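Local coordinates for protein endoglucanase (Clostridium thermocellum, PDB 2E4T) that hydrolyses internal beta-1,4-glucosidic linkages of cellulose and xyloglucan, this chain being the family 44 glycoside hydrolase part of a larger modular enzyme, at residues 429-434 against 457-462; 502-505 against 509-512; 337-342 against 378-383; 12-17 against 444-449; 226-231 against 356-361. All coordinates share one frame; numbering follows the deposited sequence.

Interaction 1: 429-434 against 457-462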
# COMPACT_ATOMS: atom_id res chain seq x y z
N ILE A 429 24.97 -0.29 5.32
CA ILE A 429 23.54 -0.09 5.17
C ILE A 429 23.11 1.35 5.37
O ILE A 429 21.92 1.65 5.12
CB ILE A 429 22.73 -1.02 6.13
CG1 ILE A 429 22.91 -0.63 7.59
CG2 ILE A 429 23.03 -2.48 5.85
CD1 ILE A 429 22.13 -1.50 8.59
N GLU A 430 24.00 2.21 5.85
CA GLU A 430 23.70 3.63 6.02
C GLU A 430 23.92 4.40 4.70
O GLU A 430 23.07 5.17 4.27
CB GLU A 430 24.56 4.20 7.12
CG GLU A 430 24.21 5.63 7.41
CD GLU A 430 25.15 6.26 8.41
OE1 GLU A 430 26.38 5.95 8.39
OE2 GLU A 430 24.67 7.05 9.24
N VAL A 431 25.03 4.13 4.01
CA VAL A 431 25.32 4.86 2.80
C VAL A 431 24.67 4.26 1.58
O VAL A 431 24.62 4.93 0.53
CB VAL A 431 26.87 4.99 2.58
CG1 VAL A 431 27.44 3.70 1.99
CG2 VAL A 431 27.20 6.15 1.71
N SER A 432 24.19 3.02 1.67
CA SER A 432 23.69 2.33 0.49
C SER A 432 22.59 1.39 0.82
O SER A 432 22.41 0.99 1.97
CB SER A 432 24.84 1.57 -0.21
OG SER A 432 25.27 0.44 0.54
N SER A 433 21.86 1.01 -0.24
CA SER A 433 20.99 -0.17 -0.22
C SER A 433 21.20 -0.90 -1.54
O SER A 433 21.49 -0.28 -2.57
CB SER A 433 19.52 0.19 -0.09
OG SER A 433 19.31 0.95 1.08
N ALA A 434 20.95 -2.22 -1.50
CA ALA A 434 21.03 -3.00 -2.71
C ALA A 434 20.07 -4.16 -2.60
O ALA A 434 20.01 -4.83 -1.57
CB ALA A 434 22.49 -3.50 -2.98
N GLN A 457 29.19 12.83 -2.04
CA GLN A 457 30.35 12.17 -2.62
C GLN A 457 29.90 10.95 -3.36
O GLN A 457 28.88 10.31 -2.98
CB GLN A 457 31.33 11.74 -1.49
CG GLN A 457 32.08 12.85 -0.76
CD GLN A 457 32.82 13.86 -1.68
OE1 GLN A 457 32.87 15.07 -1.38
NE2 GLN A 457 33.39 13.39 -2.76
N PRO A 458 30.64 10.53 -4.40
CA PRO A 458 30.39 9.22 -5.01
C PRO A 458 30.67 8.09 -4.02
O PRO A 458 31.37 8.28 -2.98
CB PRO A 458 31.39 9.19 -6.18
CG PRO A 458 32.50 10.13 -5.74
CD PRO A 458 31.89 11.17 -4.87
N THR A 459 30.16 6.91 -4.37
CA THR A 459 30.50 5.71 -3.61
C THR A 459 30.96 4.64 -4.61
O THR A 459 30.32 4.43 -5.66
CB THR A 459 29.28 5.19 -2.82
OG1 THR A 459 28.88 6.22 -1.93
CG2 THR A 459 29.62 3.92 -2.03
N THR A 460 32.08 3.98 -4.27
CA THR A 460 32.60 2.89 -5.09
C THR A 460 32.08 1.56 -4.53
O THR A 460 32.34 1.27 -3.36
CB THR A 460 34.15 2.93 -5.09
OG1 THR A 460 34.56 4.16 -5.70
CG2 THR A 460 34.71 1.71 -5.81
N PHE A 461 31.43 0.78 -5.39
CA PHE A 461 30.92 -0.51 -4.97
C PHE A 461 31.70 -1.63 -5.63
O PHE A 461 31.85 -1.70 -6.83
CB PHE A 461 29.42 -0.61 -5.41
CG PHE A 461 28.54 0.34 -4.68
CD1 PHE A 461 28.08 0.05 -3.40
CD2 PHE A 461 28.17 1.56 -5.26
CE1 PHE A 461 27.25 0.94 -2.72
CE2 PHE A 461 27.33 2.45 -4.61
CZ PHE A 461 26.86 2.14 -3.33
N ASN A 462 32.24 -2.51 -4.76
CA ASN A 462 32.91 -3.73 -5.25
C ASN A 462 31.93 -4.89 -5.15
O ASN A 462 31.56 -5.28 -4.03
CB ASN A 462 34.14 -4.02 -4.38
CG ASN A 462 35.22 -2.98 -4.56
OD1 ASN A 462 35.41 -2.45 -5.66
ND2 ASN A 462 35.88 -2.61 -3.46
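Val-431 and Ser-432 face Thr-459 and Phe-461 in a small buried contact between two strands, 432-439 and 459-466, that are not hydrogen-bonded neighbours. The backbones stay well apart, with the CA atoms of Val-431 and Thr-459 at 8.3 Å, and side chains fill the gap. The ring of Phe-461 meets Ser-432 at its edge: CB of Ser-432 lies close to the ring plane, 3.5 Å from CE1 and 3.8 Å from CZ of Phe-461. Within its own strand, Thr-459 lays CG2 over one face of that ring, offset toward the rim, so the phenyl group is approached by one residue from above and another from its border. One residue before Ser-432, Val-431 runs alongside Thr-459 with its side chain headed the other way, and CG2 of Val-431 comes 4.0 Å from OG1 of Thr-459. Neither hydroxyl depends on the opposite segment: Ser-432 OG bonds to the carbonyl of Asp-428, and Thr-459 OG1 is held by Asn-452 and Asn-454. Val-10 of strand 8-22 touches both Val-431 and Thr-459. Side chains meshing between strands that share no backbone bonds are characteristic of the interior of a beta-sandwich, here the all-beta domain that accompanies the barrel.

Interaction 2: 502-505 against 509-512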
# COMPACT_ATOMS: atom_id res chain seq x y z
N TYR A 502 32.05 -0.63 -9.50
CA TYR A 502 31.21 0.33 -10.14
C TYR A 502 31.04 1.51 -9.17
O TYR A 502 30.54 1.34 -8.06
CB TYR A 502 29.84 -0.29 -10.45
CG TYR A 502 28.94 0.60 -11.30
CD1 TYR A 502 29.35 1.05 -12.56
CD2 TYR A 502 27.65 0.92 -10.88
CE1 TYR A 502 28.53 1.80 -13.37
CE2 TYR A 502 26.81 1.66 -11.71
CZ TYR A 502 27.25 2.13 -12.92
OH TYR A 502 26.39 2.87 -13.72
N THR A 503 31.51 2.69 -9.58
CA THR A 503 31.39 3.89 -8.78
C THR A 503 30.19 4.69 -9.28
O THR A 503 30.03 4.93 -10.48
CB THR A 503 32.67 4.73 -8.88
OG1 THR A 503 33.74 3.95 -8.30
CG2 THR A 503 32.51 6.06 -8.16
N VAL A 504 29.35 5.08 -8.30
CA VAL A 504 28.10 5.72 -8.56
C VAL A 504 28.16 7.13 -7.94
O VAL A 504 28.60 7.29 -6.79
CB VAL A 504 26.93 4.88 -7.81
CG1 VAL A 504 25.56 5.49 -7.99
CG2 VAL A 504 26.91 3.43 -8.30
N PRO A 505 27.72 8.17 -8.67
CA PRO A 505 27.67 9.51 -8.05
C PRO A 505 26.77 9.57 -6.82
O PRO A 505 25.91 8.69 -6.59
CB PRO A 505 27.12 10.40 -9.17
CG PRO A 505 27.47 9.63 -10.44
CD PRO A 505 27.28 8.20 -10.06
N ALA A 509 20.11 6.48 -8.04
CA ALA A 509 19.43 5.21 -7.99
C ALA A 509 19.61 4.51 -9.31
O ALA A 509 19.27 5.07 -10.36
CB ALA A 509 17.92 5.40 -7.73
N CYS A 510 20.14 3.27 -9.29
CA CYS A 510 20.41 2.54 -10.49
C CYS A 510 19.73 1.16 -10.48
O CYS A 510 19.49 0.57 -9.43
CB CYS A 510 21.96 2.12 -10.50
SG CYS A 510 23.14 3.46 -10.34
N HIS A 511 19.46 0.70 -11.71
CA HIS A 511 18.99 -0.68 -11.95
C HIS A 511 20.00 -1.27 -12.94
O HIS A 511 20.12 -0.79 -14.07
CB HIS A 511 17.58 -0.64 -12.54
CG HIS A 511 16.92 -1.98 -12.63
ND1 HIS A 511 15.55 -2.11 -12.56
CD2 HIS A 511 17.39 -3.26 -12.88
CE1 HIS A 511 15.23 -3.39 -12.75
NE2 HIS A 511 16.31 -4.13 -12.93
N ILE A 512 20.70 -2.31 -12.47
CA ILE A 512 21.72 -3.00 -13.27
C ILE A 512 21.09 -4.34 -13.70
O ILE A 512 20.48 -5.03 -12.89
CB ILE A 512 22.97 -3.27 -12.43
CG1 ILE A 512 23.53 -1.96 -11.86
CG2 ILE A 512 24.01 -4.05 -13.24
CD1 ILE A 512 24.65 -2.18 -10.82
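Val-504 and Cys-510 form the close part of this contact, in which two strands joined by a short connection run roughly antiparallel, at 151°, with their axes 9.9 Å apart. CG1 of Val-504 lies 3.9 Å from SG of Cys-510. Because the valine places CG1 opposite its backbone nitrogen (chi1 179°), this methyl is the branch nearer the sulfur. The same residue pair also has the shorter backbone separation, 8.5 Å between the CA atoms of Val-504 and Cys-510.

Toward Tyr-502 and Ile-512 the strands spread, their CA atoms standing 10.5 Å apart, and longer side chains bridge the difference. The phenol ring passes its CE2 edge alongside Cys-510, whose SG lies near the ring plane at 4.3 Å from that atom of Tyr-502. The cysteine was modelled in two conformations, so both sulfur contacts, with Val-504 and with Tyr-502, belong to one of them. CD1 of Ile-512 approaches CD2 of Tyr-502, again at 4.3 Å. Tyr-502 is partly exposed, whereas Val-504, Cys-510 and Ile-512 are buried; Ile-492 touches both Tyr-502 and Ile-512. Each strand takes its backbone bonds from other strands, Val-504 from Thr-459 and Cys-510 from Leu-450. A short link that carries the chain from one layer to the facing one, with side chains rather than backbone bonds between its arms, is a beta-arch of a beta-sandwich.

Interaction 3: 337-342 against 378-383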
# COMPACT_ATOMS: atom_id res chain seq x y z
N PRO A 337 11.79 -3.23 14.47
CA PRO A 337 11.36 -2.65 13.20
C PRO A 337 9.94 -3.10 12.86
O PRO A 337 9.48 -4.19 13.27
CB PRO A 337 12.37 -3.19 12.19
CG PRO A 337 12.85 -4.51 12.81
CD PRO A 337 12.85 -4.25 14.30
N ILE A 338 9.18 -2.27 12.14
CA ILE A 338 7.74 -2.49 12.09
C ILE A 338 7.34 -3.68 11.22
O ILE A 338 6.43 -4.42 11.63
CB ILE A 338 6.98 -1.18 11.70
CG1 ILE A 338 5.47 -1.32 11.92
CG2 ILE A 338 7.28 -0.70 10.31
CD1 ILE A 338 5.06 -1.51 13.38
N LEU A 339 7.96 -3.92 10.05
CA LEU A 339 7.49 -5.03 9.25
C LEU A 339 7.74 -6.38 9.96
O LEU A 339 6.81 -7.20 10.00
CB LEU A 339 8.04 -5.04 7.82
CG LEU A 339 7.71 -3.80 6.99
CD1 LEU A 339 8.37 -3.94 5.61
CD2 LEU A 339 6.20 -3.57 6.85
N PRO A 340 8.92 -6.63 10.53
CA PRO A 340 9.08 -7.92 11.25
C PRO A 340 8.12 -8.04 12.42
O PRO A 340 7.68 -9.16 12.72
CB PRO A 340 10.59 -7.87 11.67
CG PRO A 340 11.24 -7.04 10.58
CD PRO A 340 10.22 -5.92 10.37
N ASN A 341 7.80 -6.94 13.10
CA ASN A 341 6.82 -7.03 14.19
C ASN A 341 5.43 -7.43 13.66
O ASN A 341 4.75 -8.28 14.27
CB ASN A 341 6.79 -5.77 15.05
CG ASN A 341 7.84 -5.84 16.12
OD1 ASN A 341 7.55 -6.29 17.23
ND2 ASN A 341 9.07 -5.45 15.83
N LEU A 342 4.99 -6.81 12.55
CA LEU A 342 3.70 -7.17 11.98
C LEU A 342 3.72 -8.64 11.52
O LEU A 342 2.76 -9.40 11.73
CB LEU A 342 3.35 -6.24 10.82
CG LEU A 342 3.06 -4.80 11.25
CD1 LEU A 342 3.04 -3.87 10.03
CD2 LEU A 342 1.70 -4.71 12.01
N LEU A 378 10.36 0.14 -1.85
CA LEU A 378 9.88 -0.94 -2.72
C LEU A 378 10.81 -2.18 -2.64
O LEU A 378 10.34 -3.33 -2.71
CB LEU A 378 9.76 -0.46 -4.14
CG LEU A 378 8.69 0.60 -4.33
CD1 LEU A 378 8.79 1.15 -5.78
CD2 LEU A 378 7.29 0.09 -4.03
N GLY A 379 12.13 -1.93 -2.53
CA GLY A 379 13.07 -3.05 -2.36
C GLY A 379 12.76 -3.82 -1.06
O GLY A 379 12.76 -5.08 -1.05
N ILE A 380 12.52 -3.08 0.02
CA ILE A 380 12.20 -3.67 1.31
C ILE A 380 10.88 -4.45 1.24
O ILE A 380 10.79 -5.58 1.76
CB ILE A 380 12.14 -2.52 2.37
CG1 ILE A 380 13.54 -1.95 2.59
CG2 ILE A 380 11.51 -3.01 3.66
CD1 ILE A 380 13.52 -0.53 3.12
N PHE A 381 9.85 -3.85 0.68
CA PHE A 381 8.57 -4.55 0.57
C PHE A 381 8.77 -5.88 -0.13
O PHE A 381 8.19 -6.92 0.26
CB PHE A 381 7.55 -3.71 -0.19
CG PHE A 381 7.01 -2.49 0.55
CD1 PHE A 381 7.19 -2.29 1.90
CD2 PHE A 381 6.24 -1.58 -0.15
CE1 PHE A 381 6.64 -1.16 2.56
CE2 PHE A 381 5.69 -0.46 0.51
CZ PHE A 381 5.87 -0.28 1.84
N GLY A 382 9.56 -5.87 -1.22
CA GLY A 382 9.74 -7.12 -1.97
C GLY A 382 10.51 -8.15 -1.17
O GLY A 382 9.97 -9.29 -1.06
N LYS A 383 11.62 -7.72 -0.56
CA LYS A 383 12.55 -8.61 0.14
C LYS A 383 11.91 -9.22 1.36
O LYS A 383 12.17 -10.39 1.70
CB LYS A 383 13.79 -7.80 0.53
CG LYS A 383 14.86 -8.54 1.31
CD LYS A 383 16.11 -7.65 1.48
CE LYS A 383 17.19 -8.32 2.30
NZ LYS A 383 18.37 -7.47 2.38
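Leu-339 is the residue through which the first turn of helix 338-349 meets Ile-380 and Phe-381 of helix 368-384, and the chain leads up to it from Pro-337. That proline follows a cis peptide bond and occupies the N-cap position. Two residues on, Leu-339 has an extended side chain (chi2 178°) that carries CD1 across to 3.8 Å from CG2 of Ile-380. The two side chains cross at about a right angle. The CB of Phe-381 points away from Leu-339, but the ring swings back, offering its edge to the leucine with CD1 of Phe-381 at 4.2 Å from CD1 of Leu-339. Helix 338-349, strand 354-360 and helix 368-384 follow one another as successive elements of the TIM barrel, and Leu-339 also rests on Leu-355 and Ile-357 of that strand. Beyond the leucine, Asn-341 grips the carbonyl oxygen of Pro-337 twice: its backbone N lies 3.2 Å from Pro-337 O, and its side-chain ND2 lies 2.9 Å from it. The second bond is nearly straight, 171° at the hydrogen, and the oxygen sits in the plane of the amide, although ND2 stands above the carbonyl plane of the proline. Asn-341 uses its OD1 to accept a bond from Arg-255.

Interaction 4: 12-17 against 444-449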
# COMPACT_ATOMS: atom_id res chain seq x y z
N ILE A 12 29.45 -5.29 -2.04
CA ILE A 12 28.13 -5.87 -2.27
C ILE A 12 28.38 -7.35 -2.63
O ILE A 12 29.11 -7.65 -3.57
CB ILE A 12 27.38 -5.18 -3.40
CG1 ILE A 12 27.26 -3.65 -3.29
CG2 ILE A 12 26.00 -5.85 -3.59
CD1 ILE A 12 26.44 -3.17 -2.15
N ARG A 13 27.73 -8.26 -1.88
CA ARG A 13 27.93 -9.69 -2.10
C ARG A 13 26.56 -10.31 -2.41
O ARG A 13 25.64 -10.21 -1.59
CB ARG A 13 28.51 -10.35 -0.85
CG ARG A 13 29.86 -9.71 -0.49
CD ARG A 13 30.57 -10.39 0.65
NE ARG A 13 30.50 -11.85 0.62
CZ ARG A 13 31.33 -12.66 -0.04
NH1 ARG A 13 32.33 -12.19 -0.78
NH2 ARG A 13 31.14 -13.98 0.03
N ILE A 14 26.44 -10.93 -3.57
CA ILE A 14 25.18 -11.52 -4.03
C ILE A 14 25.38 -13.02 -4.22
O ILE A 14 26.44 -13.45 -4.73
CB ILE A 14 24.74 -10.88 -5.35
CG1 ILE A 14 24.38 -9.42 -5.10
CG2 ILE A 14 23.59 -11.63 -6.02
CD1 ILE A 14 24.25 -8.57 -6.33
N ASP A 15 24.39 -13.82 -3.82
CA ASP A 15 24.43 -15.27 -4.11
C ASP A 15 23.09 -15.62 -4.72
O ASP A 15 22.05 -15.60 -4.03
CB ASP A 15 24.70 -16.05 -2.86
CG ASP A 15 24.74 -17.57 -3.09
OD1 ASP A 15 24.32 -18.03 -4.16
OD2 ASP A 15 25.18 -18.27 -2.14
N THR A 16 23.08 -15.82 -6.03
CA THR A 16 21.82 -16.03 -6.74
C THR A 16 21.13 -17.34 -6.38
O THR A 16 19.96 -17.50 -6.74
CB THR A 16 21.98 -15.96 -8.26
OG1 THR A 16 22.77 -17.07 -8.66
CG2 THR A 16 22.63 -14.70 -8.69
N SER A 17 21.83 -18.24 -5.69
CA SER A 17 21.21 -19.50 -5.28
C SER A 17 20.61 -19.44 -3.89
O SER A 17 19.97 -20.42 -3.47
CB SER A 17 22.22 -20.65 -5.35
OG SER A 17 23.14 -20.55 -4.24
N SER A 444 19.66 -16.49 -15.31
CA SER A 444 20.35 -16.02 -16.52
C SER A 444 20.45 -14.49 -16.57
O SER A 444 21.43 -13.96 -17.11
CB SER A 444 19.58 -16.51 -17.75
OG SER A 444 19.64 -17.91 -17.84
N LYS A 445 19.42 -13.79 -16.10
CA LYS A 445 19.47 -12.32 -15.97
C LYS A 445 19.32 -12.00 -14.50
O LYS A 445 18.38 -12.41 -13.83
CB LYS A 445 18.36 -11.67 -16.78
CG LYS A 445 18.47 -11.95 -18.26
CD LYS A 445 17.66 -10.96 -19.10
CE LYS A 445 17.78 -11.22 -20.62
NZ LYS A 445 16.74 -10.40 -21.32
N LEU A 446 20.32 -11.27 -14.02
CA LEU A 446 20.36 -10.86 -12.60
C LEU A 446 20.12 -9.36 -12.54
O LEU A 446 20.86 -8.57 -13.15
CB LEU A 446 21.71 -11.22 -12.00
CG LEU A 446 21.98 -10.71 -10.59
CD1 LEU A 446 20.93 -11.28 -9.58
CD2 LEU A 446 23.39 -11.12 -10.16
N HIS A 447 19.06 -8.98 -11.83
CA HIS A 447 18.68 -7.59 -11.65
C HIS A 447 19.14 -7.07 -10.31
O HIS A 447 18.96 -7.76 -9.30
CB HIS A 447 17.14 -7.49 -11.70
CG HIS A 447 16.58 -7.77 -13.04
ND1 HIS A 447 16.19 -6.76 -13.88
CD2 HIS A 447 16.36 -8.94 -13.69
CE1 HIS A 447 15.75 -7.31 -15.02
NE2 HIS A 447 15.83 -8.63 -14.93
N ILE A 448 19.73 -5.86 -10.29
CA ILE A 448 20.20 -5.28 -9.06
C ILE A 448 19.72 -3.83 -8.99
O ILE A 448 20.01 -3.04 -9.90
CB ILE A 448 21.76 -5.29 -8.95
CG1 ILE A 448 22.29 -6.72 -9.12
CG2 ILE A 448 22.19 -4.68 -7.64
CD1 ILE A 448 23.80 -6.75 -9.38
N ILE A 449 19.02 -3.48 -7.92
CA ILE A 449 18.74 -2.06 -7.62
C ILE A 449 19.80 -1.62 -6.63
O ILE A 449 20.01 -2.25 -5.58
CB ILE A 449 17.33 -1.90 -6.92
CG1 ILE A 449 16.19 -2.34 -7.83
CG2 ILE A 449 17.16 -0.50 -6.46
CD1 ILE A 449 16.09 -1.53 -9.03
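In Ile-14 and Ile-448 alike, the CG1 branch stands opposite the carbonyl carbon (chi1 -67° and -56°) and continues extended, which sends the two ends toward one another: CD1 of Ile-14 and CD1 of Ile-448 are 3.6 Å apart. The isoleucine side chains cross obliquely, and CD1 of Ile-14 also lies 3.9 Å from CG1 of Ile-448. Leu-446 instead carries CG opposite its backbone nitrogen (chi1 173°), and its forked end receives CG2 of Thr-16, which lies 3.9 Å from CD1 and equally far from CD2 of Leu-446. More loosely, CG2 of Ile-14 comes within 4.2 Å of CD2 of Leu-446 as these two side chains pass in opposite directions. Thr-16 turns its methyl to this apolar patch while its hydroxyl is hydrogen-bonded to Asp-443. Beside it, Asp-15 closes an Asx turn onto the backbone N of Ser-17 where the strand gives way to a loop. Backbone bonds tie Ile-14 to Ser-464 and Asp-466, while Phe-463 and Leu-514 add to the apolar surroundings of Ile-448. Branched aliphatic groups interleaved between an N-terminal strand and one more than 400 residues later form part of the hydrophobic core of the beta-sandwich domain.

Interaction 5: 226-231 against 356-361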
# COMPACT_ATOMS: atom_id res chain seq x y z
N GLU A 226 -10.20 -11.54 -2.05
CA GLU A 226 -9.39 -11.37 -0.84
C GLU A 226 -9.94 -10.22 -0.02
O GLU A 226 -10.19 -9.13 -0.58
CB GLU A 226 -7.93 -11.11 -1.23
CG GLU A 226 -7.30 -12.38 -1.74
CD GLU A 226 -5.85 -12.23 -2.17
OE1 GLU A 226 -5.49 -11.22 -2.82
OE2 GLU A 226 -5.06 -13.12 -1.86
N ILE A 227 -10.07 -10.46 1.28
CA ILE A 227 -10.52 -9.42 2.22
C ILE A 227 -9.33 -8.84 2.95
O ILE A 227 -8.49 -9.56 3.54
CB ILE A 227 -11.54 -10.06 3.22
CG1 ILE A 227 -12.85 -10.37 2.51
CG2 ILE A 227 -11.73 -9.14 4.43
CD1 ILE A 227 -13.70 -9.06 2.19
N PHE A 228 -9.27 -7.49 2.90
CA PHE A 228 -8.22 -6.69 3.51
C PHE A 228 -8.80 -5.92 4.70
O PHE A 228 -9.88 -5.31 4.58
CB PHE A 228 -7.74 -5.60 2.50
CG PHE A 228 -6.91 -6.09 1.34
CD1 PHE A 228 -7.41 -7.01 0.43
CD2 PHE A 228 -5.63 -5.58 1.15
CE1 PHE A 228 -6.65 -7.42 -0.66
CE2 PHE A 228 -4.88 -5.98 0.04
CZ PHE A 228 -5.39 -6.92 -0.86
N GLY A 229 -8.07 -5.90 5.82
CA GLY A 229 -8.45 -5.05 6.91
C GLY A 229 -7.33 -5.05 7.94
O GLY A 229 -6.43 -5.90 7.88
N PRO A 230 -7.36 -4.08 8.87
CA PRO A 230 -8.42 -3.10 9.08
C PRO A 230 -8.21 -1.73 8.44
O PRO A 230 -8.99 -0.82 8.70
CB PRO A 230 -8.54 -2.99 10.65
CG PRO A 230 -7.36 -3.77 11.21
CD PRO A 230 -6.42 -4.07 10.01
N ALA A 231 -7.14 -1.58 7.62
CA ALA A 231 -6.84 -0.28 6.98
C ALA A 231 -6.58 0.78 8.06
O ALA A 231 -7.06 1.93 8.00
CB ALA A 231 -7.91 0.15 5.99
N ALA A 356 -0.31 -5.93 3.75
CA ALA A 356 -0.34 -4.87 2.75
C ALA A 356 -0.18 -3.52 3.45
O ALA A 356 -0.72 -3.29 4.54
CB ALA A 356 -1.65 -4.89 1.96
N ILE A 357 0.52 -2.61 2.75
CA ILE A 357 0.70 -1.22 3.19
C ILE A 357 -0.07 -0.38 2.17
O ILE A 357 0.43 -0.07 1.09
CB ILE A 357 2.18 -0.81 3.27
CG1 ILE A 357 3.03 -1.87 3.99
CG2 ILE A 357 2.26 0.56 3.89
CD1 ILE A 357 2.66 -2.18 5.42
N THR A 358 -1.35 -0.08 2.50
CA THR A 358 -2.26 0.44 1.49
C THR A 358 -2.27 1.99 1.39
O THR A 358 -2.87 2.52 0.45
CB THR A 358 -3.68 -0.09 1.69
OG1 THR A 358 -4.15 0.31 2.96
CG2 THR A 358 -3.74 -1.58 1.40
N GLU A 359 -1.57 2.67 2.30
CA GLU A 359 -1.22 4.06 2.10
C GLU A 359 0.15 4.25 2.75
O GLU A 359 0.41 3.72 3.85
CB GLU A 359 -2.17 5.07 2.76
CG GLU A 359 -3.57 5.03 2.20
CD GLU A 359 -4.53 6.04 2.79
OE1 GLU A 359 -4.08 7.07 3.37
OE2 GLU A 359 -5.77 5.83 2.62
N TYR A 360 1.01 5.04 2.11
CA TYR A 360 2.27 5.46 2.67
C TYR A 360 2.76 6.61 1.77
O TYR A 360 2.33 6.76 0.60
CB TYR A 360 3.33 4.32 2.70
CG TYR A 360 3.73 3.83 1.31
CD1 TYR A 360 4.84 4.39 0.68
CD2 TYR A 360 3.01 2.86 0.65
CE1 TYR A 360 5.22 4.02 -0.58
CE2 TYR A 360 3.38 2.45 -0.65
CZ TYR A 360 4.47 3.05 -1.25
OH TYR A 360 4.87 2.73 -2.52
N ASP A 361 3.71 7.39 2.30
CA ASP A 361 4.37 8.49 1.56
C ASP A 361 5.55 8.90 2.40
O ASP A 361 5.38 9.33 3.54
CB ASP A 361 3.39 9.64 1.39
CG ASP A 361 4.01 10.89 0.76
OD1 ASP A 361 5.10 10.81 0.17
OD2 ASP A 361 3.32 11.98 0.81
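Phe-228 reaches across from strand 226-232 to Ala-356 and Thr-358 of strand 354-360, and its side chain can be followed outward. CB leaves the backbone toward the other strand but is too far from it to touch, and CG likewise only carries the ring. With CG opposite the carbonyl carbon, chi1 of -72° directs the ring toward strand 354-360. There CD2 of Phe-228 lies 4.1 Å from CB of Ala-356 and a looser 4.4 Å from CG2 of Thr-358; CE2 of Phe-228 comes closest, 3.9 Å from CB of Ala-356. CD1 instead faces the carbonyl oxygen of Glu-226 in its own strand, which lies in the ring plane at the edge. CZ of Phe-228, at the tip, stays about 5.1 Å from CB of Ala-356, so the contact is made by CD2 and CE2 and not by the far end of the ring.

Ala-356 meets the ring through its CB, and the threonine contributes only its methyl, its hydroxyl being hydrogen-bonded to Asp-281. Strand 279-284 runs between the two strands in the sheet, and its Val-279 touches both Phe-228 and Ala-356. Leu-388 of strand 388-391 also packs on Phe-228, Ala-356 and Thr-358. Inward-pointing side chains from non-adjacent parallel strands meeting in this way form part of the central core of a TIM barrel.

In the fold
The five contacts divide between two domains. Interactions 3 and 5, with centres 14 Å apart, belong to the barrel: one joins helices outside strand 354-360, the other uses that strand from within, and they touch through Phe-381 with Tyr-360 and Ile-357. Interactions 1, 2 and 4 have centres 9 to 16 Å apart in the beta-sandwich, touching one another through shared or neighbouring strands; a hydrogen bond between His-511 and His-447 is one such link. Along the chain, interaction 4 pairs the N-terminal strand with a late one, so the barrel contacts fall wholly between its two segments. The sandwich is therefore built from both ends of the chain, with the barrel formed in between.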